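Local coordinates for protein arginyl-tRNA synthetase, putative (Plasmodium falciparum, PDB 5JLD) that probably joins L-arginine to its tRNA(Arg) at the expense of ATP, as a class I aminoacyl-tRNA synthetase, releasing AMP and diphosphate, at residues Ile5-Ile10 against Lys107-Gly112; Asp100-Ser105 against Tyr511-Gly516; Glu166-Asn171 against Asp524-Ile529; Leu517-Phe522 against Cys571-Ser576. All blocks are in the same frame, centred on the assembly; numbering follows the deposited sequence. Where two conformers were deposited one is given.

Contact 1 of 4, residues Ile5-Ile10 against Lys107-Gly112; sequences ITMECI and KKLFNG
M7 and L109, both buried, make the apolar part of this contact: CG of M7 lies 3.7 Å from CD2 of L109, and SD of M7 is 4.0 Å from the same methyl. The M7 chain runs straight through chi2 and then bends at chi3 (71°), which turns CE toward helix 510-520, where it packs on the carbonyl O of I519; I519 also touches L109. A second, more exposed apolar touch joins CG2 of I5 to CB of K108 at 4.2 Å. No hydrogen bond links the two segments directly; M7 bonds through its backbone with S118, and L109 with D116. Among the charged groups, the extended K108 chain brings NZ to 4.4 Å from OE1 of E8, beyond a salt bridge. That carboxylate oxygen is engaged by Y101 OH and K13 NZ. The chemistry is thus a buried contact of the M7 chain, CG and sulfur, with one leucine methyl, beside a more exposed, charged one, where K108 would add only a modest electrostatic pull to a carboxylate already gripped by two partners.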
loop_
_atom_site.group_PDB
_atom_site.type_symbol
_atom_site.label_atom_id
_atom_site.label_comp_id
_atom_site.label_asym_id
_atom_site.label_seq_id
_atom_site.Cartn_x
_atom_site.Cartn_y
_atom_site.Cartn_z
ATOM N N ILE A 5 -2.215 -14.004 -20.326
ATOM C CA ILE A 5 -0.772 -14.206 -20.224
ATOM C C ILE A 5 -0.150 -13.075 -19.415
ATOM O O ILE A 5 -0.295 -11.898 -19.744
ATOM C CB ILE A 5 -0.112 -14.306 -21.613
ATOM C CG1 ILE A 5 -0.268 -15.728 -22.151
ATOM C CG2 ILE A 5 1.366 -13.973 -21.539
ATOM C CD1 ILE A 5 0.272 -16.795 -21.210
ATOM N N THR A 6 0.547 -13.444 -18.351
ATOM C CA THR A 6 0.934 -12.480 -17.342
ATOM C C THR A 6 2.356 -11.956 -17.527
ATOM O O THR A 6 3.250 -12.681 -17.967
ATOM C CB THR A 6 0.801 -13.088 -15.944
ATOM O OG1 THR A 6 1.649 -14.237 -15.842
ATOM C CG2 THR A 6 -0.636 -13.504 -15.697
ATOM N N MET A 7 2.534 -10.687 -17.169
ATOM C CA MET A 7 3.806 -9.978 -17.290
ATOM C C MET A 7 4.936 -10.696 -16.564
ATOM O O MET A 7 4.763 -11.230 -15.464
ATOM C CB MET A 7 3.696 -8.551 -16.735
ATOM C CG MET A 7 2.623 -7.677 -17.381
ATOM S SD MET A 7 2.694 -5.962 -16.798
ATOM C CE MET A 7 4.202 -5.358 -17.568
ATOM N N GLU A 8 6.097 -10.691 -17.201
ATOM C CA GLU A 8 7.317 -11.225 -16.624
ATOM C C GLU A 8 7.868 -10.231 -15.616
ATOM O O GLU A 8 7.774 -9.005 -15.822
ATOM C CB GLU A 8 8.338 -11.487 -17.742
ATOM C CG GLU A 8 9.303 -12.612 -17.485
ATOM C CD GLU A 8 10.168 -12.943 -18.704
ATOM O OE1 GLU A 8 10.152 -12.189 -19.714
ATOM O OE2 GLU A 8 10.864 -13.976 -18.644
ATOM N N CYS A 9 8.462 -10.730 -14.537
ATOM C CA CYS A 9 9.143 -9.834 -13.619
ATOM C C CYS A 9 10.604 -9.686 -14.058
ATOM O O CYS A 9 11.425 -10.566 -13.817
ATOM C CB CYS A 9 9.076 -10.325 -12.166
ATOM S SG CYS A 9 9.995 -9.245 -11.001
ATOM N N ILE A 10 10.921 -8.559 -14.684
ATOM C CA ILE A 10 12.225 -8.398 -15.334
ATOM C C ILE A 10 13.405 -8.359 -14.348
ATOM O O ILE A 10 14.441 -8.979 -14.599
ATOM C CB ILE A 10 12.236 -7.133 -16.217
ATOM C CG1 ILE A 10 11.265 -7.314 -17.392
ATOM C CG2 ILE A 10 13.645 -6.829 -16.711
ATOM C CD1 ILE A 10 11.160 -6.098 -18.294
ATOM N N LYS A 107 3.546 -6.920 -26.589
ATOM C CA LYS A 107 2.512 -7.639 -27.326
ATOM C C LYS A 107 1.836 -8.711 -26.461
ATOM O O LYS A 107 0.659 -9.007 -26.654
ATOM C CB LYS A 107 3.088 -8.287 -28.585
ATOM C CG LYS A 107 3.635 -7.315 -29.624
ATOM C CD LYS A 107 4.140 -8.087 -30.847
ATOM C CE LYS A 107 4.735 -7.150 -31.894
ATOM N NZ LYS A 107 5.452 -7.909 -32.969
ATOM N N LYS A 108 2.578 -9.307 -25.528
ATOM C CA LYS A 108 1.906 -10.150 -24.518
ATOM C C LYS A 108 0.725 -9.457 -23.759
ATOM O O LYS A 108 -0.206 -10.125 -23.315
ATOM C CB LYS A 108 2.926 -10.657 -23.494
ATOM C CG LYS A 108 3.901 -11.693 -24.035
ATOM C CD LYS A 108 4.910 -12.081 -22.958
ATOM C CE LYS A 108 5.911 -13.121 -23.443
ATOM N NZ LYS A 108 6.924 -13.447 -22.393
ATOM N N LEU A 109 0.749 -8.131 -23.624
ATOM C CA LEU A 109 -0.293 -7.401 -22.883
ATOM C C LEU A 109 -1.686 -7.437 -23.511
ATOM O O LEU A 109 -2.645 -6.907 -22.937
ATOM C CB LEU A 109 0.108 -5.927 -22.706
ATOM C CG LEU A 109 1.239 -5.698 -21.711
ATOM C CD1 LEU A 109 1.606 -4.233 -21.641
ATOM C CD2 LEU A 109 0.841 -6.255 -20.324
ATOM N N PHE A 110 -1.801 -8.021 -24.682
ATOM C CA PHE A 110 -3.075 -8.055 -25.355
ATOM C C PHE A 110 -3.751 -9.381 -25.261
ATOM O O PHE A 110 -3.288 -10.345 -25.817
ATOM C CB PHE A 110 -2.890 -7.716 -26.810
ATOM C CG PHE A 110 -2.466 -6.315 -27.041
ATOM C CD1 PHE A 110 -1.168 -5.952 -26.888
ATOM C CD2 PHE A 110 -3.371 -5.367 -27.399
ATOM C CE1 PHE A 110 -0.770 -4.659 -27.097
ATOM C CE2 PHE A 110 -2.987 -4.074 -27.609
ATOM C CZ PHE A 110 -1.681 -3.714 -27.458
ATOM N N ASN A 111 -4.848 -9.428 -24.534
ATOM C CA ASN A 111 -5.616 -10.640 -24.409
ATOM C C ASN A 111 -6.477 -10.574 -25.618
ATOM O O ASN A 111 -7.353 -9.730 -25.708
ATOM C CB ASN A 111 -6.493 -10.601 -23.175
ATOM N N GLY A 112 -6.213 -11.434 -26.580
ATOM C CA GLY A 112 -6.973 -11.414 -27.800
ATOM C C GLY A 112 -6.799 -10.075 -28.459
ATOM O O GLY A 112 -5.813 -9.841 -29.115
#

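Contact 2 of 4, residues Asp100-Ser105 against Tyr511-Gly516; sequences DYIETS and YEINLG
I102 meets helix 510-520 with both of its branches, each at a different place on the opposing helix. Its CG2 methyl, anti to the backbone N, is set against the bare backbone of G516, 3.8 Å from both CA and C. The other branch, CG1 with CD1, stands beside the backbone N and extends with chi2 at 178°, which takes CD1 to I513. There CD1 lies 4.0 Å from the carbonyl O of I513 and 4.1 Å from its CG2. The two isoleucine side chains cross at about a right angle and meet through these methyls. L507, in the loop before helix 510-520, touches both I102 and I513. CA of I102 is 6.2 Å from CA of G516, consistent with G516 carrying no side chain; a CB there would collide with CG2 of I102. On helix 99-108, OG of S105 bonds to O of Y101 at 2.7 Å, tilted 35° from the carbonyl plane. S105 N reaches the same O from the opposite face of that plane, and the hydroxyl also lies above one face of the Y101 ring, toward its rim. Between the two segments no hydrogen bond or charge pair forms; the close approach rests on one methyl of a beta-branched side chain set against the backbone of G516, and on CD1 against I513.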
loop_
_atom_site.group_PDB
_atom_site.type_symbol
_atom_site.label_atom_id
_atom_site.label_comp_id
_atom_site.label_asym_id
_atom_site.label_seq_id
_atom_site.Cartn_x
_atom_site.Cartn_y
_atom_site.Cartn_z
ATOM N N ASP A 100 13.466 -5.740 -29.558
ATOM C CA ASP A 100 12.579 -6.862 -29.837
ATOM C C ASP A 100 12.028 -7.486 -28.557
ATOM O O ASP A 100 10.842 -7.825 -28.497
ATOM C CB ASP A 100 13.277 -7.931 -30.673
ATOM C CG ASP A 100 12.328 -9.050 -31.075
ATOM O OD1 ASP A 100 11.482 -8.826 -31.970
ATOM O OD2 ASP A 100 12.417 -10.147 -30.485
ATOM N N TYR A 101 12.863 -7.625 -27.531
ATOM C CA TYR A 101 12.347 -8.116 -26.260
ATOM C C TYR A 101 11.222 -7.220 -25.736
ATOM O O TYR A 101 10.184 -7.709 -25.271
ATOM C CB TYR A 101 13.431 -8.222 -25.181
ATOM C CG TYR A 101 12.805 -8.631 -23.841
ATOM C CD1 TYR A 101 12.350 -9.927 -23.629
ATOM C CD2 TYR A 101 12.632 -7.699 -22.815
ATOM C CE1 TYR A 101 11.746 -10.295 -22.401
ATOM C CE2 TYR A 101 12.058 -8.051 -21.609
ATOM C CZ TYR A 101 11.608 -9.342 -21.403
ATOM O OH TYR A 101 11.028 -9.650 -20.185
ATOM N N ILE A 102 11.436 -5.911 -25.796
ATOM C CA ILE A 102 10.445 -4.969 -25.288
ATOM C C ILE A 102 9.151 -5.037 -26.113
ATOM O O ILE A 102 8.048 -5.064 -25.552
ATOM C CB ILE A 102 11.001 -3.535 -25.277
ATOM C CG1 ILE A 102 12.219 -3.457 -24.348
ATOM C CG2 ILE A 102 9.946 -2.561 -24.813
ATOM C CD1 ILE A 102 12.873 -2.078 -24.305
ATOM N N GLU A 103 9.289 -5.105 -27.436
ATOM C CA GLU A 103 8.126 -5.181 -28.326
ATOM C C GLU A 103 7.303 -6.446 -28.106
ATOM O O GLU A 103 6.074 -6.388 -27.959
ATOM C CB GLU A 103 8.567 -5.106 -29.796
ATOM C CG GLU A 103 8.953 -3.717 -30.241
ATOM C CD GLU A 103 9.677 -3.683 -31.583
ATOM O OE1 GLU A 103 9.946 -4.756 -32.170
ATOM O OE2 GLU A 103 9.965 -2.570 -32.052
ATOM N N THR A 104 7.985 -7.584 -28.078
ATOM C CA THR A 104 7.341 -8.876 -27.845
ATOM C C THR A 104 6.654 -8.912 -26.468
ATOM O O THR A 104 5.511 -9.439 -26.307
ATOM C CB THR A 104 8.376 -10.033 -27.945
ATOM O OG1 THR A 104 9.024 -10.001 -29.228
ATOM C CG2 THR A 104 7.703 -11.393 -27.763
ATOM N N SER A 105 7.337 -8.337 -25.474
ATOM C CA SER A 105 6.792 -8.355 -24.111
ATOM C C SER A 105 5.517 -7.510 -24.097
ATOM O O SER A 105 4.494 -7.926 -23.576
ATOM C CB SER A 105 7.817 -7.843 -23.095
ATOM O OG SER A 105 8.988 -8.657 -23.058
ATOM N N TYR A 511 12.568 7.211 -27.343
ATOM C CA TYR A 511 11.472 7.578 -26.452
ATOM C C TYR A 511 10.424 6.475 -26.371
ATOM O O TYR A 511 9.809 6.257 -25.318
ATOM C CB TYR A 511 10.834 8.895 -26.902
ATOM C CG TYR A 511 11.822 10.032 -26.953
ATOM C CD1 TYR A 511 12.352 10.572 -25.787
ATOM C CD2 TYR A 511 12.249 10.552 -28.173
ATOM C CE1 TYR A 511 13.274 11.608 -25.833
ATOM C CE2 TYR A 511 13.170 11.583 -28.227
ATOM C CZ TYR A 511 13.681 12.104 -27.056
ATOM O OH TYR A 511 14.591 13.137 -27.115
ATOM N N GLU A 512 10.232 5.783 -27.489
ATOM C CA GLU A 512 9.308 4.655 -27.556
ATOM C C GLU A 512 9.901 3.461 -26.832
ATOM O O GLU A 512 9.199 2.755 -26.114
ATOM C CB GLU A 512 8.990 4.308 -29.008
ATOM C CG GLU A 512 7.948 5.219 -29.628
ATOM C CD GLU A 512 8.169 5.412 -31.112
ATOM O OE1 GLU A 512 7.406 4.846 -31.917
ATOM O OE2 GLU A 512 9.119 6.133 -31.469
ATOM N N ILE A 513 11.205 3.262 -27.022
ATOM C CA ILE A 513 11.972 2.295 -26.247
ATOM C C ILE A 513 11.811 2.568 -24.758
ATOM O O ILE A 513 11.468 1.673 -23.995
ATOM C CB ILE A 513 13.485 2.325 -26.599
ATOM C CG1 ILE A 513 13.731 1.753 -27.992
ATOM C CG2 ILE A 513 14.282 1.519 -25.585
ATOM C CD1 ILE A 513 13.340 0.286 -28.119
ATOM N N ASN A 514 12.051 3.812 -24.356
ATOM C CA ASN A 514 11.994 4.183 -22.936
ATOM C C ASN A 514 10.598 4.016 -22.305
ATOM O O ASN A 514 10.461 3.543 -21.153
ATOM C CB ASN A 514 12.465 5.625 -22.758
ATOM C CG ASN A 514 13.975 5.752 -22.779
ATOM O OD1 ASN A 514 14.685 4.768 -22.970
ATOM N ND2 ASN A 514 14.473 6.973 -22.586
ATOM N N LEU A 515 9.574 4.407 -23.063
ATOM C CA LEU A 515 8.200 4.203 -22.630
ATOM C C LEU A 515 7.908 2.706 -22.461
ATOM O O LEU A 515 7.381 2.279 -21.429
ATOM C CB LEU A 515 7.224 4.853 -23.622
ATOM C CG LEU A 515 5.740 4.669 -23.278
ATOM C CD1 LEU A 515 5.500 5.116 -21.841
ATOM C CD2 LEU A 515 4.844 5.438 -24.217
ATOM N N GLY A 516 8.279 1.914 -23.470
ATOM C CA GLY A 516 8.114 0.466 -23.416
ATOM C C GLY A 516 8.751 -0.125 -22.171
ATOM O O GLY A 516 8.124 -0.905 -21.423
#

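Contact 3 of 4, residues Glu166-Asn171 against Asp524-Ile529; sequences EFLKIN and DIFYYI
F526 receives F167 over one face of its ring, and this aromatic pair is the tight part of the contact. CE2 of F167 lies 3.7 Å from CZ of F526, and CD2 of F167 is equally near CE1 of F526. The ring planes are inclined at 33° with centroids 5.2 Å apart. F167 gets there with CG anti to its backbone N (chi1 167°), the ring reaching out from the last turn of helix 149-167. L168 touches more lightly, its CD1 at 4.1 Å from CD1 of F526. L580 and L584 of helix 564-584 also pack against F167, while F522 meets F526 edge-to-face. The other side of the F167-L168 turn is looser: E166 and K169 are exposed and take no part across the contact, with E166 OE2 paired to R174. K169, at positive phi, is the C-prime residue of a Schellman motif, with I170 N bonded to F165 O. A helix C-terminus in the class I catalytic domain, closed by this motif before strand 171-176 of the parallel sheet, here packs onto helix 522-532 of the DALR anticodon-binding domain.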
loop_
_atom_site.group_PDB
_atom_site.type_symbol
_atom_site.label_atom_id
_atom_site.label_comp_id
_atom_site.label_asym_id
_atom_site.label_seq_id
_atom_site.Cartn_x
_atom_site.Cartn_y
_atom_site.Cartn_z
ATOM N N GLU A 166 -5.547 -7.350 -3.903
ATOM C CA GLU A 166 -6.726 -7.720 -4.690
ATOM C C GLU A 166 -6.385 -7.719 -6.202
ATOM O O GLU A 166 -6.882 -8.547 -6.979
ATOM C CB GLU A 166 -7.897 -6.771 -4.352
ATOM C CG GLU A 166 -8.434 -7.015 -2.911
ATOM C CD GLU A 166 -9.209 -5.847 -2.277
ATOM O OE1 GLU A 166 -9.346 -4.770 -2.897
ATOM O OE2 GLU A 166 -9.681 -6.013 -1.126
ATOM N N PHE A 167 -5.510 -6.808 -6.619
ATOM C CA PHE A 167 -5.020 -6.825 -7.995
ATOM C C PHE A 167 -4.275 -8.132 -8.273
ATOM O O PHE A 167 -4.500 -8.778 -9.295
ATOM C CB PHE A 167 -4.112 -5.639 -8.262
ATOM C CG PHE A 167 -3.343 -5.750 -9.542
ATOM C CD1 PHE A 167 -3.994 -5.657 -10.757
ATOM C CD2 PHE A 167 -1.967 -5.915 -9.529
ATOM C CE1 PHE A 167 -3.283 -5.758 -11.956
ATOM C CE2 PHE A 167 -1.256 -6.009 -10.715
ATOM C CZ PHE A 167 -1.916 -5.932 -11.929
ATOM N N LEU A 168 -3.426 -8.530 -7.329
ATOM C CA LEU A 168 -2.720 -9.815 -7.380
ATOM C C LEU A 168 -3.625 -11.025 -7.058
ATOM O O LEU A 168 -3.136 -12.134 -6.861
ATOM C CB LEU A 168 -1.513 -9.774 -6.413
ATOM C CG LEU A 168 -0.474 -8.716 -6.817
ATOM C CD1 LEU A 168 0.649 -8.526 -5.802
ATOM C CD2 LEU A 168 0.097 -9.089 -8.185
ATOM N N LYS A 169 -4.938 -10.804 -7.005
ATOM C CA LYS A 169 -5.924 -11.877 -6.799
ATOM C C LYS A 169 -5.697 -12.641 -5.490
ATOM O O LYS A 169 -5.924 -13.848 -5.407
ATOM C CB LYS A 169 -5.912 -12.852 -7.986
ATOM C CG LYS A 169 -6.129 -12.170 -9.331
ATOM C CD LYS A 169 -6.421 -13.171 -10.439
ATOM C CE LYS A 169 -6.464 -12.486 -11.802
ATOM N NZ LYS A 169 -7.607 -11.534 -11.907
ATOM N N ILE A 170 -5.229 -11.929 -4.476
ATOM C CA ILE A 170 -5.007 -12.534 -3.180
ATOM C C ILE A 170 -6.274 -12.417 -2.331
ATOM O O ILE A 170 -6.969 -11.400 -2.383
ATOM C CB ILE A 170 -3.815 -11.878 -2.466
ATOM C CG1 ILE A 170 -2.552 -12.022 -3.325
ATOM C CG2 ILE A 170 -3.605 -12.479 -1.106
ATOM C CD1 ILE A 170 -2.200 -13.484 -3.620
ATOM N N ASN A 171 -6.591 -13.477 -1.592
ATOM C CA ASN A 171 -7.665 -13.435 -0.600
ATOM C C ASN A 171 -7.283 -12.439 0.505
ATOM O O ASN A 171 -6.391 -12.688 1.324
ATOM C CB ASN A 171 -7.934 -14.835 -0.021
ATOM C CG ASN A 171 -9.117 -14.852 0.958
ATOM O OD1 ASN A 171 -10.148 -14.212 0.721
ATOM N ND2 ASN A 171 -8.962 -15.584 2.065
ATOM N N ASP A 524 8.177 -5.083 -11.209
ATOM C CA ASP A 524 9.239 -4.812 -10.242
ATOM C C ASP A 524 8.671 -4.070 -9.022
ATOM O O ASP A 524 9.095 -4.294 -7.879
ATOM C CB ASP A 524 10.373 -3.972 -10.864
ATOM C CG ASP A 524 11.031 -4.641 -12.088
ATOM O OD1 ASP A 524 10.758 -5.810 -12.425
ATOM O OD2 ASP A 524 11.852 -3.976 -12.718
ATOM N N ILE A 525 7.721 -3.177 -9.287
ATOM C CA ILE A 525 7.095 -2.381 -8.229
ATOM C C ILE A 525 6.422 -3.301 -7.198
ATOM O O ILE A 525 6.567 -3.117 -5.986
ATOM C CB ILE A 525 6.054 -1.396 -8.795
ATOM C CG1 ILE A 525 6.690 -0.467 -9.843
ATOM C CG2 ILE A 525 5.409 -0.592 -7.667
ATOM C CD1 ILE A 525 7.786 0.417 -9.257
ATOM N N PHE A 526 5.715 -4.310 -7.693
ATOM C CA PHE A 526 5.000 -5.230 -6.819
ATOM C C PHE A 526 5.982 -6.141 -6.107
ATOM O O PHE A 526 5.856 -6.389 -4.895
ATOM C CB PHE A 526 3.976 -6.021 -7.617
ATOM C CG PHE A 526 2.884 -5.159 -8.159
ATOM C CD1 PHE A 526 1.763 -4.872 -7.392
ATOM C CD2 PHE A 526 3.002 -4.580 -9.413
ATOM C CE1 PHE A 526 0.762 -4.045 -7.880
ATOM C CE2 PHE A 526 2.004 -3.748 -9.910
ATOM C CZ PHE A 526 0.885 -3.479 -9.145
ATOM N N TYR A 527 6.986 -6.598 -6.858
ATOM C CA TYR A 527 8.071 -7.374 -6.272
ATOM C C TYR A 527 8.659 -6.674 -5.040
ATOM O O TYR A 527 8.858 -7.301 -3.984
ATOM C CB TYR A 527 9.159 -7.627 -7.322
ATOM C CG TYR A 527 10.450 -8.180 -6.784
ATOM C CD1 TYR A 527 10.542 -9.505 -6.361
ATOM C CD2 TYR A 527 11.589 -7.380 -6.707
ATOM C CE1 TYR A 527 11.744 -10.025 -5.871
ATOM C CE2 TYR A 527 12.800 -7.895 -6.237
ATOM C CZ TYR A 527 12.868 -9.213 -5.819
ATOM O OH TYR A 527 14.050 -9.712 -5.335
ATOM N N TYR A 528 8.917 -5.374 -5.140
ATOM C CA TYR A 528 9.490 -4.712 -3.971
ATOM C C TYR A 528 8.443 -4.334 -2.889
ATOM O O TYR A 528 8.742 -4.367 -1.691
ATOM C CB TYR A 528 10.288 -3.498 -4.410
ATOM C CG TYR A 528 11.660 -3.877 -4.940
ATOM C CD1 TYR A 528 12.612 -4.453 -4.103
ATOM C CD2 TYR A 528 12.000 -3.675 -6.278
ATOM C CE1 TYR A 528 13.873 -4.804 -4.574
ATOM C CE2 TYR A 528 13.266 -4.018 -6.762
ATOM C CZ TYR A 528 14.194 -4.582 -5.902
ATOM O OH TYR A 528 15.446 -4.938 -6.365
ATOM N N ILE A 529 7.222 -3.999 -3.302
ATOM C CA ILE A 529 6.168 -3.686 -2.335
ATOM C C ILE A 529 5.922 -4.870 -1.396
ATOM O O ILE A 529 5.836 -4.705 -0.180
ATOM C CB ILE A 529 4.860 -3.304 -3.033
ATOM C CG1 ILE A 529 4.921 -1.840 -3.469
ATOM C CG2 ILE A 529 3.683 -3.469 -2.092
ATOM C CD1 ILE A 529 3.631 -1.324 -4.086
#

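Contact 4 of 4, residues Leu517-Phe522 against Cys571-Ser576; sequences LHILKF and CSITKS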
loop_
_atom_site.group_PDB
_atom_site.type_symbol
_atom_site.label_atom_id
_atom_site.label_comp_id
_atom_site.label_asym_id
_atom_site.label_seq_id
_atom_site.Cartn_x
_atom_site.Cartn_y
_atom_site.Cartn_z
ATOM N N LEU A 517 9.993 0.278 -21.929
ATOM C CA LEU A 517 10.747 -0.177 -20.773
ATOM C C LEU A 517 9.989 0.124 -19.480
ATOM O O LEU A 517 9.737 -0.775 -18.648
ATOM C CB LEU A 517 12.124 0.490 -20.729
ATOM C CG LEU A 517 12.916 0.252 -19.436
ATOM C CD1 LEU A 517 13.199 -1.230 -19.270
ATOM C CD2 LEU A 517 14.225 1.057 -19.398
ATOM N N HIS A 518 9.623 1.393 -19.321
ATOM C CA HIS A 518 8.977 1.786 -18.101
ATOM C C HIS A 518 7.703 0.965 -17.879
ATOM O O HIS A 518 7.462 0.473 -16.778
ATOM C CB HIS A 518 8.661 3.270 -18.088
ATOM C CG HIS A 518 8.353 3.779 -16.712
ATOM N ND1 HIS A 518 9.325 3.919 -15.743
ATOM C CD2 HIS A 518 7.184 4.133 -16.126
ATOM C CE1 HIS A 518 8.775 4.367 -14.629
ATOM N NE2 HIS A 518 7.474 4.498 -14.832
ATOM N N ILE A 519 6.923 0.782 -18.939
ATOM C CA ILE A 519 5.740 -0.052 -18.850
ATOM C C ILE A 519 6.093 -1.464 -18.368
ATOM O O ILE A 519 5.430 -2.009 -17.493
ATOM C CB ILE A 519 5.028 -0.132 -20.195
ATOM C CG1 ILE A 519 4.424 1.229 -20.536
ATOM C CG2 ILE A 519 3.971 -1.219 -20.174
ATOM C CD1 ILE A 519 3.990 1.350 -22.005
ATOM N N LEU A 520 7.168 -2.041 -18.895
ATOM C CA LEU A 520 7.509 -3.409 -18.512
ATOM C C LEU A 520 8.163 -3.501 -17.121
ATOM O O LEU A 520 8.389 -4.606 -16.618
ATOM C CB LEU A 520 8.428 -4.043 -19.566
ATOM C CG LEU A 520 7.786 -4.231 -20.940
ATOM C CD1 LEU A 520 8.853 -4.584 -21.967
ATOM C CD2 LEU A 520 6.666 -5.290 -20.886
ATOM N N LYS A 521 8.481 -2.356 -16.513
ATOM C CA LYS A 521 9.008 -2.360 -15.140
ATOM C C LYS A 521 7.930 -2.595 -14.066
ATOM O O LYS A 521 8.255 -2.838 -12.909
ATOM C CB LYS A 521 9.717 -1.047 -14.831
ATOM C CG LYS A 521 11.049 -0.827 -15.562
ATOM C CD LYS A 521 11.725 0.434 -15.033
ATOM C CE LYS A 521 13.061 0.678 -15.698
ATOM N NZ LYS A 521 13.666 1.924 -15.143
ATOM N N PHE A 522 6.664 -2.495 -14.457
ATOM C CA PHE A 522 5.526 -2.542 -13.535
ATOM C C PHE A 522 5.629 -3.701 -12.508
ATOM O O PHE A 522 5.520 -3.457 -11.319
ATOM C CB PHE A 522 4.215 -2.613 -14.348
ATOM C CG PHE A 522 2.969 -2.298 -13.555
ATOM C CD1 PHE A 522 2.916 -1.195 -12.726
ATOM C CD2 PHE A 522 1.836 -3.099 -13.666
ATOM C CE1 PHE A 522 1.761 -0.891 -12.006
ATOM C CE2 PHE A 522 0.675 -2.803 -12.961
ATOM C CZ PHE A 522 0.637 -1.695 -12.120
ATOM N N CYS A 571 -0.177 4.498 -26.919
ATOM C CA CYS A 571 -1.068 5.369 -26.173
ATOM C C CYS A 571 -2.097 4.539 -25.380
ATOM O O CYS A 571 -2.394 4.845 -24.234
ATOM C CB CYS A 571 -1.769 6.346 -27.115
ATOM S SG CYS A 571 -0.719 7.673 -27.782
ATOM N N SER A 572 -2.617 3.485 -26.005
ATOM C CA SER A 572 -3.644 2.626 -25.406
ATOM C C SER A 572 -3.108 1.860 -24.204
ATOM O O SER A 572 -3.718 1.841 -23.109
ATOM C CB SER A 572 -4.177 1.651 -26.462
ATOM O OG SER A 572 -5.384 1.036 -26.070
ATOM N N ILE A 573 -1.955 1.229 -24.403
ATOM C CA ILE A 573 -1.296 0.567 -23.287
ATOM C C ILE A 573 -1.033 1.545 -22.147
ATOM O O ILE A 573 -1.349 1.253 -20.987
ATOM C CB ILE A 573 0.021 -0.076 -23.714
ATOM C CG1 ILE A 573 -0.243 -1.111 -24.817
ATOM C CG2 ILE A 573 0.710 -0.692 -22.498
ATOM C CD1 ILE A 573 1.025 -1.759 -25.394
ATOM N N THR A 574 -0.481 2.716 -22.481
ATOM C CA THR A 574 -0.168 3.700 -21.451
ATOM C C THR A 574 -1.410 4.126 -20.674
ATOM O O THR A 574 -1.364 4.229 -19.461
ATOM C CB THR A 574 0.496 4.946 -22.033
ATOM O OG1 THR A 574 1.727 4.570 -22.666
ATOM C CG2 THR A 574 0.783 5.974 -20.920
ATOM N N LYS A 575 -2.508 4.371 -21.388
ATOM C CA LYS A 575 -3.794 4.684 -20.770
ATOM C C LYS A 575 -4.230 3.596 -19.796
ATOM O O LYS A 575 -4.479 3.881 -18.625
ATOM C CB LYS A 575 -4.873 4.878 -21.836
ATOM C CG LYS A 575 -6.237 5.254 -21.278
ATOM C CD LYS A 575 -7.099 5.870 -22.367
ATOM C CE LYS A 575 -8.067 4.872 -22.968
ATOM N NZ LYS A 575 -9.313 4.794 -22.158
ATOM N N SER A 576 -4.319 2.355 -20.278
ATOM C CA SER A 576 -4.661 1.241 -19.393
ATOM C C SER A 576 -3.820 1.231 -18.105
ATOM O O SER A 576 -4.354 1.105 -16.986
ATOM C CB SER A 576 -4.492 -0.102 -20.112
ATOM O OG SER A 576 -5.549 -0.338 -21.020
#
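Two helices of the all-helical DALR anticodon-binding domain, 510-520 and 564-584, pack here through I519 against I573 and T574. The nearest CA atoms across the contact are those of I519 and T574, 7.5 Å apart. I519 uses two carbons on one methyl: its CD1 lies 3.9 Å from CG2 of I573, and its CG2 is 4.0 Å from that same atom. The I573 methyl thus sits against both branches of I519, and the two side chains cross at about a right angle. CG1 of I519 stands beside the backbone N (chi1 -68°) and continues nearly straight to CD1, which projects across to the second helix. L577, about one turn beyond T574, also touches I519, and F549 of helix 536-556 touches T574. All three touching residues are buried. The T574 hydroxyl is satisfied within its own helix by a hydrogen bond to the carbonyl O of L570, and it offers I519 only a van der Waals surface, with OG1 4.0 Å from CD1 of I519.

Contacts 1, 2 and 4 gather round helix 510-520, whereas contact 3 lies on helix 522-532, the next in the chain. Helix 99-108 is shared by contacts 1 and 2, whose centres are about 13 Å apart; OE1 of E8 and OH of Y101 join them at 2.7 Å in a probable hydrogen bond. Contact 4 adjoins both: CD1 of L109 lies 3.8 Å from CG2 of I573, and CG2 of I102 is 3.7 Å from CD1 of L520. Contact 3 reaches contact 4 through F167 and F522, and contact 1 through C9 and D524. Contact 2 joins helix 99-108, and contact 3 the catalytic domain, to the anticodon-binding helices; contact 4 lies within those helices.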